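Local coordinates for protein formate dehydrogenase (Staphylococcus aureus, PDB 6TTB) that probably catalyses the NAD-dependent oxidation of formate to carbon dioxide, as a two-subunit member of the D-2-hydroxyacid dehydrogenase family, at residues V36-E41 with P94-Y99; T213-D218 with F233-S238; Q295-D300 with R314-N319. All blocks are in the same frame, centred on the assembly; numbering follows the deposited sequence.

Contact 1 of 3, residues V36-E41 with P94-Y99; sequences VALFPE and PFYPAY
The ring of Tyr96 carries the contact, with Pro40 over one face and Leu38 at the edge. Tyr96 holds its CG anti to the backbone N (chi1 -172°), which swings the ring across from the 94-99 loop to the end of strand 34-38. Pro40 makes a CH-pi contact: its CA sits 4.0 Å from the centroid of the Tyr96 ring and only 9° off the normal, so the C-H side of the proline backbone rests almost squarely on the pi system. Beyond CA, Pro40 CG comes to 4.3 Å from Tyr96 CB, at the root of the ring.

The apolar packing is carried by Leu38. With chi1 at 178° its CG also stands anti to the backbone N, and the side chain meets Tyr96 at about a right angle, CG touching CE1 at the ring edge near its plane at 3.8 Å. The ring is therefore held in two directions, by proline over a face and by leucine at the rim. The CD2 branch of Leu38 continues to Ala98, 4.0 Å from its CB.

No hydrogen bond joins the two segments; the backbone of Leu38 is paired instead with Ile91 in the neighbouring strand. Leu176 of the second subunit packs on Pro40, Phe95 and Tyr96, and Trp174 NE1 of that subunit binds Phe95 O, so the contact lies against the dimer partner. Phe95 itself touches NAD. Two loops leaving the carboxyl ends of adjacent parallel strands, 34-38 and 89-92, meet side by side, an arrangement typical of the open alpha/beta catalytic domain of D-2-hydroxyacid dehydrogenases, beside the cofactor cleft.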
loop_
_atom_site.group_PDB
_atom_site.type_symbol
_atom_site.label_atom_id
_atom_site.label_comp_id
_atom_site.label_asym_id
_atom_site.label_seq_id
_atom_site.Cartn_x
_atom_site.Cartn_y
_atom_site.Cartn_z
ATOM N N VAL A 36 -25.503 18.850 -20.373
ATOM C CA VAL A 36 -24.267 19.554 -20.065
ATOM C C VAL A 36 -23.391 18.643 -19.227
ATOM O O VAL A 36 -23.889 17.960 -18.278
ATOM C CB VAL A 36 -24.522 20.867 -19.322
ATOM C CG1 VAL A 36 -23.456 21.860 -19.603
ATOM C CG2 VAL A 36 -25.841 21.456 -19.674
ATOM N N ALA A 37 -22.086 18.625 -19.569
ATOM C CA ALA A 37 -21.178 17.772 -18.824
ATOM C C ALA A 37 -19.972 18.579 -18.345
ATOM O O ALA A 37 -19.508 19.494 -19.072
ATOM C CB ALA A 37 -20.789 16.592 -19.663
ATOM N N LEU A 38 -19.530 18.293 -17.094
ATOM C CA LEU A 38 -18.260 18.780 -16.646
ATOM C C LEU A 38 -17.334 17.624 -16.303
ATOM O O LEU A 38 -17.609 16.764 -15.454
ATOM C CB LEU A 38 -18.393 19.740 -15.478
ATOM C CG LEU A 38 -17.032 20.228 -14.969
ATOM C CD1 LEU A 38 -16.452 21.330 -15.894
ATOM C CD2 LEU A 38 -17.109 20.698 -13.524
ATOM N N PHE A 39 -16.184 17.658 -16.948
ATOM C CA PHE A 39 -15.231 16.598 -16.871
ATOM C C PHE A 39 -13.847 17.199 -16.735
ATOM O O PHE A 39 -13.601 18.321 -17.171
ATOM C CB PHE A 39 -15.325 15.822 -18.147
ATOM C CG PHE A 39 -16.581 15.020 -18.263
ATOM C CD1 PHE A 39 -17.100 14.358 -17.180
ATOM C CD2 PHE A 39 -17.134 14.764 -19.504
ATOM C CE1 PHE A 39 -18.151 13.468 -17.333
ATOM C CE2 PHE A 39 -18.229 13.923 -19.645
ATOM C CZ PHE A 39 -18.720 13.267 -18.565
ATOM N N PRO A 40 -12.883 16.448 -16.184
ATOM C CA PRO A 40 -11.494 16.940 -16.147
ATOM C C PRO A 40 -10.994 17.262 -17.563
ATOM O O PRO A 40 -11.473 16.686 -18.566
ATOM C CB PRO A 40 -10.690 15.782 -15.558
ATOM C CG PRO A 40 -11.764 14.778 -14.976
ATOM C CD PRO A 40 -13.058 15.046 -15.733
ATOM N N GLU A 41 -10.106 18.252 -17.645
ATOM C CA GLU A 41 -9.520 18.726 -18.894
ATOM C C GLU A 41 -8.590 17.656 -19.487
ATOM O O GLU A 41 -7.767 17.106 -18.782
ATOM C CB GLU A 41 -8.732 20.005 -18.620
ATOM C CG GLU A 41 -8.510 20.835 -19.864
ATOM C CD GLU A 41 -9.631 21.830 -20.065
ATOM O OE1 GLU A 41 -10.466 22.004 -19.104
ATOM O OE2 GLU A 41 -9.690 22.430 -21.168
ATOM N N PRO A 94 -17.727 12.744 -9.049
ATOM C CA PRO A 94 -17.408 13.248 -7.715
ATOM C C PRO A 94 -15.950 13.721 -7.618
ATOM O O PRO A 94 -15.610 14.598 -6.798
ATOM C CB PRO A 94 -17.618 12.067 -6.743
ATOM C CG PRO A 94 -18.187 10.913 -7.626
ATOM C CD PRO A 94 -18.024 11.316 -9.081
ATOM N N PHE A 95 -15.099 13.130 -8.484
ATOM C CA PHE A 95 -13.694 13.444 -8.556
ATOM C C PHE A 95 -13.491 14.888 -9.022
ATOM O O PHE A 95 -12.419 15.461 -8.855
ATOM C CB PHE A 95 -13.002 12.427 -9.445
ATOM C CG PHE A 95 -13.601 11.050 -9.428
ATOM C CD1 PHE A 95 -13.524 10.230 -8.288
ATOM C CD2 PHE A 95 -14.145 10.507 -10.593
ATOM C CE1 PHE A 95 -14.021 8.927 -8.317
ATOM C CE2 PHE A 95 -14.680 9.219 -10.599
ATOM C CZ PHE A 95 -14.605 8.437 -9.467
ATOM N N TYR A 96 -14.524 15.486 -9.582
ATOM C CA TYR A 96 -14.362 16.766 -10.250
ATOM C C TYR A 96 -15.757 17.341 -10.507
ATOM O O TYR A 96 -16.282 17.252 -11.630
ATOM C CB TYR A 96 -13.495 16.585 -11.513
ATOM C CG TYR A 96 -13.073 17.853 -12.206
ATOM C CD1 TYR A 96 -13.908 18.457 -13.107
ATOM C CD2 TYR A 96 -11.841 18.454 -11.968
ATOM C CE1 TYR A 96 -13.516 19.579 -13.811
ATOM C CE2 TYR A 96 -11.451 19.619 -12.621
ATOM C CZ TYR A 96 -12.300 20.173 -13.554
ATOM O OH TYR A 96 -12.000 21.327 -14.225
ATOM N N PRO A 97 -16.453 17.784 -9.443
ATOM C CA PRO A 97 -17.900 17.935 -9.493
ATOM C C PRO A 97 -18.346 19.315 -9.917
ATOM O O PRO A 97 -17.691 20.333 -9.645
ATOM C CB PRO A 97 -18.373 17.611 -8.069
ATOM C CG PRO A 97 -17.160 18.002 -7.201
ATOM C CD PRO A 97 -15.927 18.006 -8.110
ATOM N N ALA A 98 -19.399 19.313 -10.677
ATOM C CA ALA A 98 -20.178 20.505 -10.895
ATOM C C ALA A 98 -21.184 20.620 -9.758
ATOM O O ALA A 98 -22.128 19.813 -9.683
ATOM C CB ALA A 98 -20.859 20.393 -12.230
ATOM N N TYR A 99 -20.927 21.580 -8.837
ATOM C CA TYR A 99 -21.776 21.774 -7.672
ATOM C C TYR A 99 -23.144 22.298 -8.092
ATOM O O TYR A 99 -23.251 23.309 -8.789
ATOM C CB TYR A 99 -21.104 22.657 -6.639
ATOM C CG TYR A 99 -20.070 21.924 -5.818
ATOM C CD1 TYR A 99 -20.439 21.003 -4.815
ATOM C CD2 TYR A 99 -18.706 22.115 -6.063
ATOM C CE1 TYR A 99 -19.473 20.293 -4.100
ATOM C CE2 TYR A 99 -17.729 21.453 -5.316
ATOM C CZ TYR A 99 -18.109 20.527 -4.343
ATOM O OH TYR A 99 -17.121 19.871 -3.638
#

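Contact 2 of 3, residues T213-D218 with F233-S238; sequences TLQHYD and FDELVS. With NAD (nicotinamide-adenine-dinucleotide), chain C.
In the Rossmann-type NAD-binding domain, the strand followed directly by the acidic residue that binds the adenosine ribose is covered here by a helix reached through a 14-residue connection that includes the short edge strand 229-230. Strand 213-217 and helix 233-238 run at 138° to each other with their axes 8.2 Å apart. Asp218, just past the strand, keeps CG anti to the backbone N and points its carboxylate at the ribose: NAD O3B donates to Asp218 OD2 over 3.1 Å. The second shell holds that carboxylate in place, since Phe196 N binds OD2 and Ile220 N binds OD1.

Between strand and helix the packing is apolar. Leu236 sends its CD1 branch against the strand backbone, 3.7 Å from Tyr217 N, and the same methyl lies 4.1 Å from Gln215 CB. Gln215 leaves the strand with CG anti to its carbonyl carbon and runs on extended beside the helix; its NE2 is hydrogen-bonded to Ser239, just beyond the segment.

Tyr217 lies between the start of the helix and the adenine. Its CG is anti to the backbone N (chi1 170°), and Phe233 CB stands over one face of the ring, 3.9 Å from Tyr217 CD2. Phe233 turns its own ring away, where it meets Phe194 of the adjacent strand 190-194. Along its CD1-CE1 edge Tyr217 reaches the cofactor: NAD C2A lies near the ring plane, with Tyr217 CE1 3.6 Å from that adenine carbon.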
loop_
_atom_site.group_PDB
_atom_site.type_symbol
_atom_site.label_atom_id
_atom_site.label_comp_id
_atom_site.label_asym_id
_atom_site.label_seq_id
_atom_site.Cartn_x
_atom_site.Cartn_y
_atom_site.Cartn_z
ATOM N N THR A 213 -7.078 -10.190 12.298
ATOM C CA THR A 213 -8.428 -10.238 12.809
ATOM C C THR A 213 -9.261 -9.078 12.251
ATOM O O THR A 213 -8.845 -7.925 12.353
ATOM C CB THR A 213 -8.434 -10.233 14.330
ATOM O OG1 THR A 213 -7.906 -11.508 14.659
ATOM C CG2 THR A 213 -9.830 -10.116 14.885
ATOM N N LEU A 214 -10.409 -9.413 11.636
ATOM C CA LEU A 214 -11.360 -8.444 11.147
ATOM C C LEU A 214 -12.473 -8.263 12.165
ATOM O O LEU A 214 -13.111 -9.242 12.570
ATOM C CB LEU A 214 -11.950 -8.990 9.851
ATOM C CG LEU A 214 -10.927 -9.156 8.755
ATOM C CD1 LEU A 214 -11.586 -9.147 7.403
ATOM C CD2 LEU A 214 -9.924 -8.020 8.845
ATOM N N GLN A 215 -12.786 -6.993 12.468
ATOM C CA GLN A 215 -14.057 -6.597 13.059
ATOM C C GLN A 215 -14.748 -5.583 12.131
ATOM O O GLN A 215 -14.105 -4.798 11.476
ATOM C CB GLN A 215 -13.794 -5.740 14.282
ATOM C CG GLN A 215 -13.059 -6.404 15.411
ATOM C CD GLN A 215 -12.639 -5.398 16.455
ATOM O OE1 GLN A 215 -12.251 -4.299 16.141
ATOM N NE2 GLN A 215 -12.584 -5.826 17.704
ATOM N N HIS A 216 -16.066 -5.549 12.161
ATOM C CA HIS A 216 -16.823 -4.526 11.501
ATOM C C HIS A 216 -17.931 -4.019 12.388
ATOM O O HIS A 216 -18.367 -4.709 13.306
ATOM C CB HIS A 216 -17.440 -5.062 10.266
ATOM C CG HIS A 216 -18.486 -6.068 10.541
ATOM N ND1 HIS A 216 -18.178 -7.353 10.919
ATOM C CD2 HIS A 216 -19.827 -6.017 10.370
ATOM C CE1 HIS A 216 -19.290 -8.041 11.012
ATOM N NE2 HIS A 216 -20.310 -7.253 10.639
ATOM N N TYR A 217 -18.344 -2.776 12.102
ATOM C CA TYR A 217 -19.601 -2.191 12.565
ATOM C C TYR A 217 -20.397 -1.689 11.365
ATOM O O TYR A 217 -19.854 -1.060 10.451
ATOM C CB TYR A 217 -19.332 -1.004 13.513
ATOM C CG TYR A 217 -20.578 -0.246 13.815
ATOM C CD1 TYR A 217 -21.139 0.555 12.834
ATOM C CD2 TYR A 217 -21.297 -0.465 15.001
ATOM C CE1 TYR A 217 -22.380 1.138 13.008
ATOM C CE2 TYR A 217 -22.530 0.145 15.213
ATOM C CZ TYR A 217 -23.076 0.927 14.193
ATOM O OH TYR A 217 -24.235 1.611 14.344
ATOM N N ASP A 218 -21.685 -1.972 11.372
ATOM C CA ASP A 218 -22.627 -1.422 10.404
ATOM C C ASP A 218 -23.917 -1.313 11.178
ATOM O O ASP A 218 -24.107 -2.096 12.104
ATOM C CB ASP A 218 -22.763 -2.369 9.206
ATOM C CG ASP A 218 -23.693 -1.892 8.101
ATOM O OD1 ASP A 218 -24.827 -1.487 8.452
ATOM O OD2 ASP A 218 -23.281 -1.930 6.855
ATOM N N PHE A 233 -19.492 0.173 17.732
ATOM C CA PHE A 233 -18.699 1.294 17.293
ATOM C C PHE A 233 -17.718 1.656 18.391
ATOM O O PHE A 233 -16.505 1.711 18.182
ATOM C CB PHE A 233 -19.610 2.469 17.031
ATOM C CG PHE A 233 -18.866 3.666 16.541
ATOM C CD1 PHE A 233 -18.321 3.696 15.254
ATOM C CD2 PHE A 233 -18.721 4.772 17.344
ATOM C CE1 PHE A 233 -17.607 4.784 14.808
ATOM C CE2 PHE A 233 -18.096 5.912 16.843
ATOM C CZ PHE A 233 -17.502 5.901 15.596
ATOM N N ASP A 234 -18.243 1.833 19.591
ATOM C CA ASP A 234 -17.345 2.107 20.687
ATOM C C ASP A 234 -16.138 1.213 20.463
ATOM O O ASP A 234 -14.992 1.647 20.496
ATOM C CB ASP A 234 -18.028 1.859 22.042
ATOM N N GLU A 235 -16.432 -0.062 20.243
ATOM C CA GLU A 235 -15.452 -1.098 20.399
ATOM C C GLU A 235 -14.539 -1.049 19.170
ATOM O O GLU A 235 -13.322 -1.075 19.293
ATOM C CB GLU A 235 -16.219 -2.404 20.531
ATOM C CG GLU A 235 -15.355 -3.650 20.469
ATOM C CD GLU A 235 -14.370 -3.760 21.605
ATOM O OE1 GLU A 235 -14.288 -2.764 22.397
ATOM O OE2 GLU A 235 -13.643 -4.821 21.683
ATOM N N LEU A 236 -15.143 -0.904 17.983
ATOM C CA LEU A 236 -14.329 -0.778 16.797
ATOM C C LEU A 236 -13.273 0.294 17.038
ATOM O O LEU A 236 -12.102 0.080 16.758
ATOM C CB LEU A 236 -15.204 -0.384 15.620
ATOM C CG LEU A 236 -14.608 -0.659 14.260
ATOM C CD1 LEU A 236 -15.177 -1.972 13.733
ATOM C CD2 LEU A 236 -14.966 0.452 13.321
ATOM N N VAL A 237 -13.709 1.435 17.557
ATOM C CA VAL A 237 -12.845 2.602 17.677
ATOM C C VAL A 237 -11.692 2.269 18.587
ATOM O O VAL A 237 -10.564 2.710 18.337
ATOM C CB VAL A 237 -13.590 3.824 18.231
ATOM C CG1 VAL A 237 -12.651 4.873 18.803
ATOM C CG2 VAL A 237 -14.533 4.394 17.234
ATOM N N SER A 238 -11.972 1.548 19.662
ATOM C CA SER A 238 -10.936 1.453 20.696
ATOM C C SER A 238 -10.058 0.226 20.531
ATOM O O SER A 238 -8.945 0.244 21.007
ATOM C CB SER A 238 -11.478 1.552 22.084
ATOM O OG SER A 238 -12.557 0.682 22.231
HETATM P PA NAD C . -22.947 0.476 0.845
HETATM O O1A NAD C . -24.299 1.094 0.955
HETATM O O2A NAD C . -22.749 -0.917 0.279
HETATM O O5B NAD C . -22.148 0.632 2.236
HETATM C C5B NAD C . -22.607 1.520 3.276
HETATM C C4B NAD C . -22.995 0.681 4.468
HETATM O O4B NAD C . -22.676 1.439 5.649
HETATM C C3B NAD C . -24.493 0.302 4.556
HETATM O O3B NAD C . -24.808 -1.065 4.290
HETATM C C2B NAD C . -24.932 0.710 5.968
HETATM O O2B NAD C . -25.528 -0.345 6.693
HETATM C C1B NAD C . -23.661 1.258 6.633
HETATM N N9A NAD C . -23.891 2.510 7.362
HETATM C C8A NAD C . -25.015 3.321 7.281
HETATM N N7A NAD C . -25.024 4.290 8.167
HETATM C C5A NAD C . -23.894 4.059 8.952
HETATM C C6A NAD C . -23.364 4.702 10.108
HETATM N N6A NAD C . -23.950 5.697 10.749
HETATM N N1A NAD C . -22.261 4.151 10.675
HETATM C C2A NAD C . -21.682 3.105 10.063
HETATM N N3A NAD C . -22.060 2.451 8.962
HETATM C C4A NAD C . -23.182 2.967 8.450
HETATM O O3 NAD C . -22.073 1.441 -0.009
HETATM P PN NAD C . -20.684 1.035 -0.595
HETATM O O1N NAD C . -20.928 0.674 -2.036
HETATM O O2N NAD C . -20.034 0.027 0.308
HETATM O O5D NAD C . -19.909 2.454 -0.488
HETATM C C5D NAD C . -19.094 2.734 0.691
HETATM C C4D NAD C . -18.780 4.189 0.669
HETATM O O4D NAD C . -17.629 4.383 -0.188
HETATM C C3D NAD C . -19.940 5.039 0.096
HETATM O O3D NAD C . -20.553 5.862 1.076
HETATM C C2D NAD C . -19.315 5.811 -1.070
HETATM O O2D NAD C . -19.537 7.216 -1.073
HETATM C C1D NAD C . -17.826 5.532 -0.984
HETATM N N1N NAD C . -17.303 5.290 -2.338
HETATM C C2N NAD C . -16.208 6.072 -2.818
HETATM C C3N NAD C . -15.686 5.856 -4.113
HETATM C C7N NAD C . -14.345 6.469 -4.520
HETATM O O7N NAD C . -14.128 6.676 -5.713
HETATM N N7N NAD C . -13.430 6.738 -3.567
HETATM C C4N NAD C . -16.439 5.007 -5.006
HETATM C C5N NAD C . -17.540 4.269 -4.522
HETATM C C6N NAD C . -17.973 4.449 -3.193
#

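Contact 3 of 3, residues Q295-D300 with R314-N319; sequences QGYAGD and RTMPRN
Parallel strand pairing at the edge of the Rossmann sheet brings 295-300 and 314-319 together, where the chain comes back from a loop into the outermost strand 319-321. Tyr297 and Asn319 form a parallel bridge. The backbone hydrogen bond beside this bridge, Tyr297 N to Arg318 O at 3.4 Å, is weak, and a CA-H...O contact supports it, Asn319 CA lying 3.2 Å from Tyr297 O.

A stronger polar link comes from a side chain. Arg318, bent at chi2 and chi3, brings NE to Gln295 O, donating at 2.9 Å and 155°; the oxygen lies close to the guanidinium plane, while NE stands above the carbonyl plane. NH2 of the same group binds Leu289 O and Leu294 O, so three backbone carbonyls share this cation.

Apolar contact is limited to Met316, whose extended chain puts CE 3.8 Å from Tyr297 CD1, with Leu285 of helix 282-291 against both side chains.

Asn319 ties down the loop before strand 319-321: with CG in the crowded position between N and C (chi1 87°), its ND2 donates to Met316 O at 2.9 Å, the N-H pointing straight at the oxygen.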
loop_
_atom_site.group_PDB
_atom_site.type_symbol
_atom_site.label_atom_id
_atom_site.label_comp_id
_atom_site.label_asym_id
_atom_site.label_seq_id
_atom_site.Cartn_x
_atom_site.Cartn_y
_atom_site.Cartn_z
ATOM N N GLN A 295 -0.775 6.980 14.027
ATOM C CA GLN A 295 0.488 6.690 13.365
ATOM C C GLN A 295 0.452 7.141 11.910
ATOM O O GLN A 295 1.468 7.596 11.399
ATOM C CB GLN A 295 0.943 5.218 13.556
ATOM C CG GLN A 295 2.462 5.022 13.494
ATOM C CD GLN A 295 3.244 6.272 13.911
ATOM O OE1 GLN A 295 2.905 6.967 14.905
ATOM N NE2 GLN A 295 4.309 6.574 13.162
ATOM N N GLY A 296 -0.719 7.037 11.246
ATOM C CA GLY A 296 -0.834 7.429 9.832
ATOM C C GLY A 296 -2.274 7.570 9.379
ATOM O O GLY A 296 -3.153 6.951 9.998
ATOM N N TYR A 297 -2.501 8.368 8.274
ATOM C CA TYR A 297 -3.807 8.429 7.563
ATOM C C TYR A 297 -3.569 8.299 6.059
ATOM O O TYR A 297 -2.648 8.932 5.488
ATOM C CB TYR A 297 -4.604 9.720 7.872
ATOM C CG TYR A 297 -5.912 9.949 7.094
ATOM C CD1 TYR A 297 -5.905 10.537 5.843
ATOM C CD2 TYR A 297 -7.165 9.650 7.630
ATOM C CE1 TYR A 297 -7.065 10.854 5.161
ATOM C CE2 TYR A 297 -8.350 9.889 6.918
ATOM C CZ TYR A 297 -8.303 10.524 5.683
ATOM O OH TYR A 297 -9.443 10.745 4.911
ATOM N N ALA A 298 -4.386 7.452 5.430
ATOM C CA ALA A 298 -4.507 7.455 3.979
ATOM C C ALA A 298 -5.961 7.448 3.567
ATOM O O ALA A 298 -6.865 7.371 4.422
ATOM C CB ALA A 298 -3.773 6.313 3.334
ATOM N N GLY A 299 -6.146 7.506 2.230
ATOM C CA GLY A 299 -7.419 7.661 1.559
ATOM C C GLY A 299 -7.281 8.584 0.381
ATOM O O GLY A 299 -6.242 9.174 0.224
ATOM N N ASP A 300 -8.376 8.792 -0.364
ATOM C CA ASP A 300 -8.341 9.547 -1.616
ATOM C C ASP A 300 -9.536 10.526 -1.719
ATOM O O ASP A 300 -9.861 10.986 -2.853
ATOM C CB ASP A 300 -8.262 8.624 -2.843
ATOM C CG ASP A 300 -9.597 7.958 -3.226
ATOM O OD1 ASP A 300 -10.475 7.758 -2.316
ATOM O OD2 ASP A 300 -9.782 7.653 -4.432
ATOM N N ARG A 314 -2.683 17.574 2.418
ATOM C CA ARG A 314 -1.715 17.258 1.376
ATOM C C ARG A 314 -0.310 17.166 1.980
ATOM O O ARG A 314 0.474 16.351 1.575
ATOM C CB ARG A 314 -1.743 18.353 0.313
ATOM C CG ARG A 314 -3.096 18.543 -0.357
ATOM C CD ARG A 314 -2.875 19.576 -1.455
ATOM N NE ARG A 314 -3.931 19.752 -2.462
ATOM C CZ ARG A 314 -3.986 19.120 -3.646
ATOM N NH1 ARG A 314 -3.075 18.223 -4.013
ATOM N NH2 ARG A 314 -4.937 19.439 -4.480
ATOM N N THR A 315 -0.055 17.968 3.003
ATOM C CA THR A 315 1.261 18.341 3.511
ATOM C C THR A 315 1.436 17.690 4.881
ATOM O O THR A 315 2.382 18.005 5.582
ATOM C CB THR A 315 1.265 19.868 3.801
ATOM O OG1 THR A 315 1.202 20.507 2.548
ATOM C CG2 THR A 315 2.432 20.411 4.611
ATOM N N MET A 316 0.408 17.017 5.382
ATOM C CA MET A 316 0.448 16.749 6.813
ATOM C C MET A 316 1.310 15.512 7.024
ATOM O O MET A 316 1.430 14.685 6.115
ATOM C CB MET A 316 -0.958 16.610 7.450
ATOM C CG MET A 316 -1.624 15.245 7.191
ATOM S SD MET A 316 -3.401 15.219 7.159
ATOM C CE MET A 316 -3.737 13.595 6.473
ATOM N N PRO A 317 2.034 15.420 8.171
ATOM C CA PRO A 317 2.726 14.195 8.614
ATOM C C PRO A 317 2.181 12.853 8.167
ATOM O O PRO A 317 1.014 12.559 8.388
ATOM C CB PRO A 317 2.274 14.204 10.088
ATOM C CG PRO A 317 2.235 15.698 10.463
ATOM C CD PRO A 317 2.171 16.487 9.154
ATOM N N ARG A 318 3.060 11.985 7.694
ATOM C CA ARG A 318 2.735 10.552 7.636
ATOM C C ARG A 318 1.388 10.337 6.958
ATOM O O ARG A 318 0.583 9.562 7.426
ATOM C CB ARG A 318 2.803 9.926 9.035
ATOM C CG ARG A 318 4.198 9.395 9.380
ATOM C CD ARG A 318 4.692 9.422 10.807
ATOM N NE ARG A 318 3.554 9.575 11.725
ATOM C CZ ARG A 318 3.255 10.697 12.403
ATOM N NH1 ARG A 318 4.030 11.792 12.276
ATOM N NH2 ARG A 318 2.184 10.718 13.188
ATOM N N ASN A 319 1.137 11.065 5.874
ATOM C CA ASN A 319 -0.069 10.857 5.071
ATOM C C ASN A 319 0.248 9.999 3.861
ATOM O O ASN A 319 1.394 10.027 3.385
ATOM C CB ASN A 319 -0.766 12.182 4.672
ATOM C CG ASN A 319 -0.238 12.788 3.405
ATOM O OD1 ASN A 319 -0.617 12.368 2.337
ATOM N ND2 ASN A 319 0.602 13.802 3.517
#

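In the fold
Contact 1 lies in the catalytic domain, while contacts 2 and 3 both reach the parallel sheet of the NAD-binding domain. The centres of contacts 1 and 2 lie 35 Å apart, those of 1 and 3 25 Å, those of 2 and 3 22 Å. None touches another, although contacts 1 and 3 come within about 6 Å at their nearest atoms. The cofactor connects them: contact 2 holds its adenosine end, Phe95 of contact 1 touches it, and Asp300 of contact 3 makes a weak hydrogen bond to the nicotinamide amide N7N. Contacts 1 and 3 also touch the second subunit, whereas contact 2 meets no other protein chain.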